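Local coordinates for protein peptidase S8 and S53, subtilisin, kexin, sedolisin (Mycobacterium smegmatis, PDB 4KG7) that probably cleaves peptide bonds as a subtilisin-like serine endopeptidase, the mycosin MycP3 of the ESX-3 type VII secretion system, at residues Ala14-Thr19 with Ala164-Ala169; Ile33-Leu38 with Asn303-Glu308; Thr99-His104 with Ser137-Pro142; Thr275-Trp280 with Ser360-Ala365; Thr351-Ala356 with Met367-Ala372. All blocks are in the same frame, centred on the assembly; numbering follows the deposited sequence.

Contacts 2 and 3 lie next to the predicted Ser-His-Asp charge relay. Contact 3 carries its histidine, H104, and in contact 2 the side chain of L305 lies about 6 Å from that of H104. These two contacts touch where I33 N probably hydrogen-bonds C101 O at 2.8 Å, and their centres are about 15 Å apart. Contacts 4 and 5 form a second pair, also with centres about 15 Å apart, joined by packing of A365 O against A352 CB at 3.4 Å. Contacts 3 and 4 sit on opposite sides of the chain's centre. Contact 1 stands alone at the surface, touching none of the others; contact 3 is its nearest neighbour, with centres about 21 Å apart.

Contact 1 of 5, residues Ala14-Thr19 with Ala164-Ala169; sequences APPPGT and AVVRAA
R167 places CG anti to its backbone N (chi1 -172°) and runs extended to NE beside G18, while V166, with CG1 anti to its own N (chi1 170°), sets that methyl over the backbone of P16-G18. The contact lays the proline-rich N-terminal arm, which has no regular structure, on helix 150-170 of the subtilisin fold. V166 CG2 meets the P16 ring, 4.0 Å from P16 CD, and also approaches the backbone carbonyl, 3.5 Å from P16 O. V166 CG1 rests 3.7 Å from G18 N. Because G18 carries no side chain, its CA comes within 4.1 Å of R167 CA, and the arm sits directly on the helix. P16 also packs on V194 and A198 of helix 193-205, bridging two helices. Beyond G18, T19 O takes hydrogen bonds from Y91 and R163. The guanidinium is gripped at two points, NE bonding to G88 O and NH1 to the arm, which fixes its rotation. The R167 stem passes G18 O, with CB 3.3 Å from it, and at its end NH1 donates to G18 O at 2.9 Å with an N-H...O angle of 161°, the oxygen lying in the guanidinium plane.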
# COMPACT_ATOMS: atom_id res chain seq x y z
N ALA A 14 -6.22 24.09 2.41
CA ALA A 14 -7.25 23.28 1.77
C ALA A 14 -6.68 22.00 1.16
O ALA A 14 -5.52 21.96 0.78
CB ALA A 14 -7.97 24.08 0.70
N PRO A 15 -7.51 20.95 1.06
CA PRO A 15 -7.04 19.84 0.25
C PRO A 15 -6.87 20.29 -1.20
O PRO A 15 -7.50 21.26 -1.63
CB PRO A 15 -8.13 18.79 0.41
CG PRO A 15 -9.32 19.48 0.94
CD PRO A 15 -8.87 20.76 1.56
N PRO A 16 -5.99 19.60 -1.95
CA PRO A 16 -5.87 19.92 -3.36
C PRO A 16 -7.07 19.38 -4.14
O PRO A 16 -7.81 18.54 -3.62
CB PRO A 16 -4.59 19.19 -3.75
CG PRO A 16 -4.65 17.96 -2.92
CD PRO A 16 -5.24 18.37 -1.61
N PRO A 17 -7.24 19.85 -5.39
CA PRO A 17 -8.13 19.15 -6.33
C PRO A 17 -7.62 17.75 -6.68
O PRO A 17 -6.43 17.44 -6.46
CB PRO A 17 -8.08 20.07 -7.55
CG PRO A 17 -6.74 20.68 -7.52
CD PRO A 17 -6.46 20.90 -6.05
N GLY A 18 -8.49 16.89 -7.19
CA GLY A 18 -8.12 15.56 -7.64
C GLY A 18 -7.77 15.44 -9.14
O GLY A 18 -7.76 14.36 -9.68
N THR A 19 -7.44 16.56 -9.77
CA THR A 19 -6.99 16.62 -11.14
C THR A 19 -5.89 15.62 -11.35
O THR A 19 -5.00 15.48 -10.49
CB THR A 19 -6.43 18.04 -11.44
OG1 THR A 19 -7.40 19.02 -11.01
CG2 THR A 19 -6.10 18.27 -12.91
N ALA A 164 -3.94 12.44 -6.02
CA ALA A 164 -4.46 11.09 -6.28
C ALA A 164 -5.36 10.60 -5.17
O ALA A 164 -6.32 9.87 -5.41
CB ALA A 164 -3.31 10.12 -6.50
N VAL A 165 -5.03 10.97 -3.95
CA VAL A 165 -5.83 10.59 -2.79
C VAL A 165 -7.21 11.23 -2.86
O VAL A 165 -8.21 10.57 -2.64
CB VAL A 165 -5.08 10.91 -1.47
CG1 VAL A 165 -6.02 10.95 -0.27
CG2 VAL A 165 -3.91 9.96 -1.25
N VAL A 166 -7.25 12.52 -3.15
CA VAL A 166 -8.51 13.22 -3.35
C VAL A 166 -9.29 12.59 -4.49
O VAL A 166 -10.49 12.37 -4.38
CB VAL A 166 -8.27 14.70 -3.61
CG1 VAL A 166 -9.58 15.35 -4.04
CG2 VAL A 166 -7.71 15.33 -2.35
N ARG A 167 -8.61 12.32 -5.61
CA ARG A 167 -9.28 11.70 -6.76
C ARG A 167 -9.89 10.34 -6.41
O ARG A 167 -11.04 10.08 -6.72
CB ARG A 167 -8.28 11.57 -7.91
CG ARG A 167 -8.87 11.11 -9.22
CD ARG A 167 -7.76 10.99 -10.26
NE ARG A 167 -8.32 10.79 -11.60
CZ ARG A 167 -8.88 11.74 -12.36
NH1 ARG A 167 -8.87 13.02 -11.99
NH2 ARG A 167 -9.37 11.43 -13.58
N ALA A 168 -9.14 9.51 -5.70
CA ALA A 168 -9.63 8.20 -5.28
C ALA A 168 -10.87 8.34 -4.42
O ALA A 168 -11.85 7.64 -4.61
CB ALA A 168 -8.55 7.47 -4.52
N ALA A 169 -10.80 9.21 -3.42
CA ALA A 169 -11.94 9.42 -2.51
C ALA A 169 -13.14 9.91 -3.27
O ALA A 169 -14.26 9.41 -3.06
CB ALA A 169 -11.58 10.41 -1.41

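Contact 2 of 5, residues Ile33-Leu38 with Asn303-Glu308; sequences ITTSVL and NALPSE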
# COMPACT_ATOMS: atom_id res chain seq x y z
N ILE A 33 9.12 -3.31 -17.46
CA ILE A 33 9.40 -4.56 -16.76
C ILE A 33 8.07 -5.30 -16.61
O ILE A 33 7.01 -4.69 -16.42
CB ILE A 33 9.95 -4.21 -15.33
CG1 ILE A 33 11.32 -3.55 -15.49
CG2 ILE A 33 10.07 -5.41 -14.41
CD1 ILE A 33 12.20 -4.29 -16.42
N THR A 34 8.13 -6.62 -16.68
CA THR A 34 7.06 -7.48 -16.26
C THR A 34 7.55 -8.46 -15.20
O THR A 34 8.73 -8.84 -15.21
CB THR A 34 6.45 -8.27 -17.43
OG1 THR A 34 7.46 -9.07 -18.07
CG2 THR A 34 5.84 -7.31 -18.46
N THR A 35 6.64 -8.86 -14.32
CA THR A 35 6.93 -9.89 -13.33
C THR A 35 6.88 -11.29 -13.96
O THR A 35 6.14 -11.51 -14.92
CB THR A 35 5.93 -9.81 -12.16
OG1 THR A 35 4.58 -9.81 -12.66
CG2 THR A 35 6.14 -8.56 -11.38
N SER A 36 7.67 -12.20 -13.42
CA SER A 36 7.93 -13.50 -14.04
C SER A 36 7.83 -14.60 -12.99
O SER A 36 7.70 -14.34 -11.80
CB SER A 36 9.37 -13.54 -14.67
OG SER A 36 9.56 -12.49 -15.61
N VAL A 37 7.91 -15.84 -13.46
CA VAL A 37 7.97 -17.00 -12.58
C VAL A 37 9.42 -17.32 -12.21
O VAL A 37 10.26 -17.53 -13.07
CB VAL A 37 7.26 -18.22 -13.23
CG1 VAL A 37 7.36 -19.46 -12.37
CG2 VAL A 37 5.80 -17.89 -13.49
N LEU A 38 9.68 -17.45 -10.91
CA LEU A 38 10.99 -17.80 -10.41
C LEU A 38 11.25 -19.28 -10.68
O LEU A 38 10.48 -20.12 -10.23
CB LEU A 38 11.02 -17.52 -8.91
CG LEU A 38 12.35 -17.66 -8.20
CD1 LEU A 38 13.36 -16.66 -8.77
CD2 LEU A 38 12.11 -17.43 -6.71
N ASN A 303 5.83 -14.38 -9.54
CA ASN A 303 6.41 -14.36 -8.20
C ASN A 303 7.85 -13.88 -8.18
O ASN A 303 8.60 -14.21 -7.28
CB ASN A 303 6.24 -15.72 -7.53
CG ASN A 303 7.03 -16.83 -8.19
OD1 ASN A 303 7.56 -16.65 -9.27
ND2 ASN A 303 7.06 -17.99 -7.58
N ALA A 304 8.25 -13.12 -9.20
CA ALA A 304 9.63 -12.64 -9.28
C ALA A 304 9.76 -11.41 -10.14
O ALA A 304 8.94 -11.16 -11.01
CB ALA A 304 10.56 -13.73 -9.82
N LEU A 305 10.86 -10.70 -9.90
CA LEU A 305 11.32 -9.56 -10.69
C LEU A 305 12.79 -9.66 -10.93
O LEU A 305 13.49 -10.24 -10.13
CB LEU A 305 11.15 -8.28 -9.91
CG LEU A 305 9.79 -7.69 -9.93
CD1 LEU A 305 9.66 -6.72 -8.77
CD2 LEU A 305 9.59 -7.00 -11.27
N PRO A 306 13.29 -8.98 -11.97
CA PRO A 306 14.72 -8.93 -12.21
C PRO A 306 15.46 -8.03 -11.22
O PRO A 306 14.97 -6.97 -10.86
CB PRO A 306 14.82 -8.39 -13.65
CG PRO A 306 13.49 -7.82 -13.99
CD PRO A 306 12.49 -8.24 -12.96
N SER A 307 16.61 -8.49 -10.74
CA SER A 307 17.48 -7.68 -9.89
C SER A 307 18.73 -7.40 -10.70
O SER A 307 18.65 -7.23 -11.92
CB SER A 307 17.78 -8.39 -8.58
OG SER A 307 18.69 -9.47 -8.77
N GLU A 308 19.88 -7.37 -10.02
CA GLU A 308 21.16 -7.13 -10.67
C GLU A 308 21.44 -8.17 -11.74
O GLU A 308 21.18 -9.37 -11.55
CB GLU A 308 22.31 -7.10 -9.66
CG GLU A 308 22.10 -6.16 -8.46
CD GLU A 308 21.90 -4.70 -8.85
OE1 GLU A 308 22.18 -4.33 -10.01
OE2 GLU A 308 21.47 -3.90 -7.97
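S36 faces two residues of N303-E308 at once: N303 and A304 together form a classic beta bulge opposite it. S36 N donates to A304 O at 2.9 Å, and N303 N returns a bond to S36 O, also at 2.9 Å. Just past the bulge a side chain takes over from the backbone. N303 holds CG between its backbone N and carbonyl carbon (chi1 67°), and OD1 accepts from L38 N at 2.8 Å in a nearly straight bond (167°) that leans 16° from the amide plane. The other end of that amide, ND2, is bonded to T41 OG1, so the flip of the group is settled from both ends. Beside the N303 bond, A304 CB packs 3.9 Å from L38 CB.

At the opposite end the contact becomes apolar. L305 CD2 touches two methyls, 3.6 Å from I33 CG2 and 3.8 Å from T35 CG2, with the I33 and L305 side chains crossing at about a right angle. I33 CG2 also reaches P306 CD at 4.0 Å. The hydroxyl of T35 turns elsewhere, to S302 OG. Strand 301-306 is the middle one of a three-stranded antiparallel sheet with 292-293 and 312-314, and the N-terminal chain pairs with it through a single antiparallel bridge, S36-A304. The L305 side chain lies about 6 Å from the side chain of H104, the predicted charge-relay histidine. The chemistry is thus divided: directional bonds fix the register around N303 and A304, while apolar packing carries the end nearer H104.

Contact 3 of 5, residues Thr99-His104 with Ser137-Pro142; sequences TDCDGH and SPRFAP
The loop leading to H104, the predicted charge-relay histidine, is held through C101 and D102 against the type I turn S137-F140. D102 CG stands anti to the carbonyl carbon (chi1 -68°), and the two carboxylate oxygens have different partners. OD2 receives the hydroxyl of S137 at 2.7 Å from OG, through its syn lone pair. OD1 lies over one face of the R139 guanidinium, 3.2 Å from NH1, with the two planes 73° apart; no N-H points at it, so this salt bridge is one of charges alone. P138 CD also packs on D102 OD1. S137 OG is used twice, since it accepts from R139 N at 3.0 Å in an ST turn that ties S137 to R139.

H104 opens the subtilase histidine motif, with G103 before it as N-cap of helix 104-113. Ahead of it D100 OD1 forms an Asx turn, taking D102 N at 3.0 Å and G103 N at 2.9 Å, both from the same face of the carboxylate plane, and T74 OG1 bonds to it as well. G103 has a positive phi of 102°, and at its backbone angles a CB would be jammed against the carbonyl O of D102. H104 itself bonds D73 through ND1 and, weakly, S319 through NE2.

C101 SG lies 4.0 Å from R139 CG and 4.2 Å from F140 CE1, the latter an oblique sulfur-aromatic contact. That sulfur is in a disulfide with C32, and F140 begins strand 140-142, which pairs antiparallel with strand 26-28 of the N-terminal extension.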
# COMPACT_ATOMS: atom_id res chain seq x y z
N THR A 99 -2.25 0.88 -17.67
CA THR A 99 -0.97 0.47 -18.18
C THR A 99 0.04 0.41 -17.03
O THR A 99 0.31 1.41 -16.38
CB THR A 99 -0.44 1.42 -19.27
OG1 THR A 99 -1.35 1.45 -20.37
CG2 THR A 99 0.90 0.96 -19.73
N ASP A 100 0.65 -0.75 -16.81
CA ASP A 100 1.65 -0.92 -15.78
C ASP A 100 2.99 -1.28 -16.42
O ASP A 100 3.19 -2.41 -16.85
CB ASP A 100 1.18 -2.02 -14.84
CG ASP A 100 2.12 -2.26 -13.68
OD1 ASP A 100 3.10 -1.48 -13.53
OD2 ASP A 100 1.90 -3.24 -12.94
N CYS A 101 3.90 -0.32 -16.42
CA CYS A 101 5.24 -0.48 -17.01
C CYS A 101 6.23 -1.08 -16.01
O CYS A 101 7.38 -1.35 -16.35
CB CYS A 101 5.69 0.91 -17.50
SG CYS A 101 7.26 1.10 -18.39
N ASP A 102 5.78 -1.35 -14.78
CA ASP A 102 6.67 -1.74 -13.68
C ASP A 102 6.36 -3.12 -13.12
O ASP A 102 7.24 -3.84 -12.67
CB ASP A 102 6.53 -0.75 -12.53
CG ASP A 102 7.08 0.60 -12.88
OD1 ASP A 102 8.29 0.81 -12.65
OD2 ASP A 102 6.33 1.44 -13.40
N GLY A 103 5.09 -3.49 -13.10
CA GLY A 103 4.65 -4.77 -12.57
C GLY A 103 4.07 -4.66 -11.17
O GLY A 103 3.38 -5.57 -10.68
N HIS A 104 4.37 -3.56 -10.50
CA HIS A 104 4.12 -3.44 -9.07
C HIS A 104 2.64 -3.27 -8.75
O HIS A 104 2.05 -4.00 -7.94
CB HIS A 104 4.94 -2.27 -8.54
CG HIS A 104 4.96 -2.19 -7.06
ND1 HIS A 104 4.06 -1.44 -6.35
CD2 HIS A 104 5.78 -2.76 -6.15
CE1 HIS A 104 4.30 -1.58 -5.06
NE2 HIS A 104 5.33 -2.39 -4.91
N SER A 137 6.03 6.05 -11.25
CA SER A 137 6.79 4.98 -11.89
C SER A 137 8.24 5.40 -11.91
O SER A 137 8.54 6.48 -12.40
CB SER A 137 6.35 4.74 -13.33
OG SER A 137 7.33 3.90 -13.98
N PRO A 138 9.13 4.55 -11.38
CA PRO A 138 10.57 4.85 -11.50
C PRO A 138 11.13 4.69 -12.89
O PRO A 138 12.32 4.99 -13.11
CB PRO A 138 11.22 3.83 -10.58
CG PRO A 138 10.27 2.75 -10.42
CD PRO A 138 8.88 3.30 -10.65
N ARG A 139 10.31 4.21 -13.84
CA ARG A 139 10.74 4.10 -15.23
C ARG A 139 10.68 5.46 -15.95
O ARG A 139 11.08 5.55 -17.11
CB ARG A 139 9.89 3.10 -16.00
CG ARG A 139 9.90 1.68 -15.44
CD ARG A 139 11.25 1.04 -15.59
NE ARG A 139 11.31 -0.24 -14.91
CZ ARG A 139 11.40 -0.36 -13.58
NH1 ARG A 139 11.45 0.72 -12.80
NH2 ARG A 139 11.46 -1.56 -13.02
N PHE A 140 10.14 6.48 -15.29
CA PHE A 140 9.94 7.80 -15.89
C PHE A 140 10.62 8.88 -15.07
O PHE A 140 10.83 8.75 -13.87
CB PHE A 140 8.45 8.13 -16.01
CG PHE A 140 7.74 7.30 -17.02
CD1 PHE A 140 7.44 5.98 -16.75
CD2 PHE A 140 7.36 7.84 -18.25
CE1 PHE A 140 6.79 5.19 -17.69
CE2 PHE A 140 6.69 7.05 -19.17
CZ PHE A 140 6.42 5.73 -18.90
N ALA A 141 10.98 9.94 -15.77
CA ALA A 141 11.55 11.13 -15.16
C ALA A 141 11.08 12.34 -15.95
O ALA A 141 10.61 12.20 -17.08
CB ALA A 141 13.06 11.04 -15.19
N PRO A 142 11.22 13.54 -15.38
CA PRO A 142 10.92 14.74 -16.14
C PRO A 142 11.67 14.82 -17.47
O PRO A 142 12.85 14.47 -17.55
CB PRO A 142 11.37 15.86 -15.21
CG PRO A 142 11.21 15.30 -13.85
CD PRO A 142 11.59 13.85 -13.98

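Contact 4 of 5, residues Thr275-Trp280 with Ser360-Ala365; sequences TMAGPW and SNLIGA
N361 O takes the one direct hydrogen bond between the loops T275-W280 and S360-A365, from G278 N at 2.9 Å and 156°; A277 CA offers the same oxygen a CA-H...O contact at 3.1 Å. A water makes the second polar link. It accepts from T275 OG1 at 2.7 Å and donates to M276 O and L362 O, so three groups grip it. T275 OG1, anti to its backbone N (chi1 -153°), is also bonded to A264 N. The N361 side chain packs on the backbone instead, CB and CG each 3.3 Å from G278 O, and its ND2 bonds R241 O. Within its own loop, S360 OG accepts from L362 N and I363 N, an ST motif that shapes the turn offering N361 O.

The apolar part rests on L362 CD2, which lies 3.8 Å from A277 CB and 3.9 Å from T275 CG2.

Both loops lie at the edge of the parallel sheet of the subtilisin fold. W280, edge-to-face with W243, packs beside strands 248-251 and 259-265; I363 touches V265, and A365, in the loop before helix 370-375, pairs through its backbone with G282 of the outermost strand, 281-286.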
# COMPACT_ATOMS: atom_id res chain seq x y z
N THR A 275 11.55 -4.94 7.28
CA THR A 275 10.43 -4.03 7.54
C THR A 275 10.93 -2.78 8.26
O THR A 275 11.68 -2.89 9.23
CB THR A 275 9.24 -4.75 8.20
OG1 THR A 275 8.01 -4.06 7.88
CG2 THR A 275 9.39 -4.86 9.69
N MET A 276 10.51 -1.61 7.80
CA MET A 276 11.04 -0.34 8.35
C MET A 276 10.36 -0.00 9.67
O MET A 276 9.14 0.22 9.69
CB MET A 276 10.82 0.79 7.38
CG MET A 276 11.39 2.12 7.86
SD MET A 276 11.05 3.39 6.63
CE MET A 276 11.32 4.85 7.61
N ALA A 277 11.13 0.15 10.74
CA ALA A 277 10.56 0.50 12.03
C ALA A 277 10.19 1.96 12.07
O ALA A 277 10.95 2.81 11.64
CB ALA A 277 11.56 0.24 13.14
N GLY A 278 9.03 2.25 12.63
CA GLY A 278 8.65 3.63 12.89
C GLY A 278 7.50 3.68 13.88
O GLY A 278 6.76 2.69 14.02
N PRO A 279 7.29 4.84 14.51
CA PRO A 279 6.27 5.00 15.57
C PRO A 279 4.84 5.03 15.05
O PRO A 279 3.91 5.01 15.85
CB PRO A 279 6.64 6.35 16.19
CG PRO A 279 7.24 7.10 15.06
CD PRO A 279 8.06 6.08 14.31
N TRP A 280 4.69 5.05 13.73
CA TRP A 280 3.40 5.10 13.04
C TRP A 280 2.85 3.73 12.68
O TRP A 280 1.69 3.62 12.31
CB TRP A 280 3.54 5.97 11.76
CG TRP A 280 4.77 5.68 11.03
CD1 TRP A 280 5.07 4.55 10.31
CD2 TRP A 280 5.96 6.48 11.03
NE1 TRP A 280 6.37 4.62 9.84
CE2 TRP A 280 6.94 5.79 10.28
CE3 TRP A 280 6.28 7.72 11.57
CZ2 TRP A 280 8.21 6.32 10.05
CZ3 TRP A 280 7.55 8.23 11.36
CH2 TRP A 280 8.50 7.53 10.62
N SER A 360 4.15 -2.54 18.38
CA SER A 360 5.50 -2.71 17.90
C SER A 360 5.77 -1.64 16.85
O SER A 360 4.90 -1.36 16.03
CB SER A 360 5.58 -4.08 17.24
OG SER A 360 6.74 -4.21 16.44
N ASN A 361 6.97 -1.07 16.84
CA ASN A 361 7.32 -0.17 15.75
C ASN A 361 7.69 -0.93 14.47
O ASN A 361 7.89 -0.32 13.42
CB ASN A 361 8.42 0.79 16.18
CG ASN A 361 7.91 1.92 17.06
OD1 ASN A 361 6.76 1.94 17.52
ND2 ASN A 361 8.77 2.91 17.27
N LEU A 362 7.79 -2.25 14.57
CA LEU A 362 7.98 -3.07 13.36
C LEU A 362 6.64 -3.50 12.75
O LEU A 362 6.44 -3.41 11.56
CB LEU A 362 8.84 -4.30 13.69
CG LEU A 362 10.28 -4.03 14.11
CD1 LEU A 362 10.85 -5.34 14.65
CD2 LEU A 362 11.11 -3.48 12.96
N ILE A 363 5.73 -3.98 13.58
CA ILE A 363 4.51 -4.61 13.09
C ILE A 363 3.22 -4.10 13.73
O ILE A 363 2.14 -4.65 13.51
CB ILE A 363 4.60 -6.16 13.13
CG1 ILE A 363 4.75 -6.64 14.56
CG2 ILE A 363 5.74 -6.63 12.23
CD1 ILE A 363 4.67 -8.16 14.69
N GLY A 364 3.31 -3.02 14.52
CA GLY A 364 2.10 -2.41 15.08
C GLY A 364 1.41 -3.39 16.00
O GLY A 364 2.05 -3.96 16.89
N ALA A 365 0.10 -3.56 15.81
CA ALA A 365 -0.69 -4.54 16.56
C ALA A 365 -0.46 -5.99 16.10
O ALA A 365 -1.08 -6.92 16.61
CB ALA A 365 -2.18 -4.17 16.48
O HOH W 1 7.39 -1.97 9.39

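Contact 5 of 5, residues Thr351-Ala356 with Met367-Ala372; sequences TAQGAA and MVDPVA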
# COMPACT_ATOMS: atom_id res chain seq x y z
N THR A 351 -8.08 -6.68 16.64
CA THR A 351 -8.18 -8.14 16.43
C THR A 351 -6.92 -8.76 15.82
O THR A 351 -6.88 -9.95 15.56
CB THR A 351 -9.38 -8.54 15.54
OG1 THR A 351 -9.22 -8.00 14.21
CG2 THR A 351 -10.69 -8.05 16.13
N ALA A 352 -5.89 -7.96 15.63
CA ALA A 352 -4.64 -8.48 15.05
C ALA A 352 -3.93 -9.38 16.08
O ALA A 352 -4.25 -9.35 17.29
CB ALA A 352 -3.75 -7.32 14.61
N GLN A 353 -2.95 -10.15 15.60
CA GLN A 353 -2.39 -11.25 16.40
C GLN A 353 -1.63 -10.80 17.62
O GLN A 353 -1.59 -11.53 18.61
CB GLN A 353 -1.57 -12.19 15.51
CG GLN A 353 -2.53 -12.86 14.53
CD GLN A 353 -2.06 -14.13 13.88
OE1 GLN A 353 -0.89 -14.50 13.95
NE2 GLN A 353 -3.00 -14.85 13.26
N GLY A 354 -1.11 -9.58 17.60
CA GLY A 354 -0.39 -9.02 18.74
C GLY A 354 -1.10 -7.86 19.42
O GLY A 354 -0.46 -7.02 20.07
N ALA A 355 -2.42 -7.80 19.31
CA ALA A 355 -3.19 -6.65 19.79
C ALA A 355 -3.12 -6.45 21.31
O ALA A 355 -3.32 -5.34 21.81
CB ALA A 355 -4.64 -6.77 19.33
N ALA A 356 -2.79 -7.52 22.04
CA ALA A 356 -2.76 -7.49 23.50
C ALA A 356 -1.40 -7.07 24.06
O ALA A 356 -1.21 -7.05 25.28
CB ALA A 356 -3.16 -8.85 24.06
N MET A 367 0.21 -9.21 13.04
CA MET A 367 -0.37 -9.67 11.78
C MET A 367 -1.89 -9.57 11.83
O MET A 367 -2.55 -10.01 12.78
CB MET A 367 0.03 -11.12 11.45
CG MET A 367 -0.39 -11.58 10.04
SD MET A 367 0.37 -13.17 9.72
CE MET A 367 -0.19 -14.22 11.04
N VAL A 368 -2.45 -8.98 10.78
CA VAL A 368 -3.89 -8.90 10.61
C VAL A 368 -4.49 -10.28 10.69
O VAL A 368 -3.89 -11.28 10.25
CB VAL A 368 -4.22 -8.20 9.26
CG1 VAL A 368 -3.78 -9.01 8.05
CG2 VAL A 368 -5.67 -7.78 9.16
N ASP A 369 -5.70 -10.35 11.25
CA ASP A 369 -6.39 -11.62 11.46
C ASP A 369 -7.78 -11.47 10.87
O ASP A 369 -8.70 -11.03 11.57
CB ASP A 369 -6.43 -12.00 12.94
CG ASP A 369 -7.01 -13.38 13.19
OD1 ASP A 369 -7.83 -13.87 12.37
OD2 ASP A 369 -6.68 -13.96 14.26
N PRO A 370 -7.94 -11.82 9.58
CA PRO A 370 -9.19 -11.56 8.90
C PRO A 370 -10.42 -12.18 9.55
O PRO A 370 -11.44 -11.51 9.69
CB PRO A 370 -8.96 -12.12 7.50
CG PRO A 370 -7.51 -12.00 7.31
CD PRO A 370 -6.89 -12.25 8.63
N VAL A 371 -10.35 -13.44 9.96
CA VAL A 371 -11.53 -14.09 10.55
C VAL A 371 -11.91 -13.43 11.87
O VAL A 371 -13.08 -13.18 12.15
CB VAL A 371 -11.33 -15.61 10.69
CG1 VAL A 371 -12.42 -16.20 11.55
CG2 VAL A 371 -11.28 -16.27 9.32
N ALA A 372 -10.91 -13.10 12.67
CA ALA A 372 -11.17 -12.40 13.94
C ALA A 372 -11.81 -11.04 13.67
O ALA A 372 -12.76 -10.64 14.35
CB ALA A 372 -9.89 -12.24 14.73
O HOH W 2 -7.07 -8.18 12.39
O HOH W 3 -6.16 -12.39 16.44
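Q353 N donates to M367 O at 2.9 Å (158°), joining the type I turn A352-A355 to the chain that enters helix 370-375. Beyond this bond the Q353 and M367 side chains lie side by side, pointing the same way. Q353 is extended beyond CG, whereas M367 bends at its last torsion (chi3 57°), which places CE against the amide, 3.0 Å from Q353 OE1 in a tight contact.

At the other end T351 CB packs 3.8 Å from A372 CB. Between these ends stands D369, the N-cap of helix 370-375: OD1 accepts from A372 N at 3.2 Å, met from 62° above the carboxylate plane. Its CB rests on T351 O, and two waters link the same pair of residues. One donates to T351 OG1 at 2.8 Å and accepts from D369 N at 2.8 Å; the other donates both to T351 O and to D369 OD2. D369 is thus held through both carboxylate oxygens and its backbone N. The T351 hydroxyl is further bonded to R347 O, back in helix 341-350.

The contact closes the short excursion between helices 341-350 and 370-375 near the C-terminus. V368 points away from it into the fold, pairing through its backbone with A284 of strand 281-286 and packing on L53 of helix 48-53 and V328 of helix 318-335.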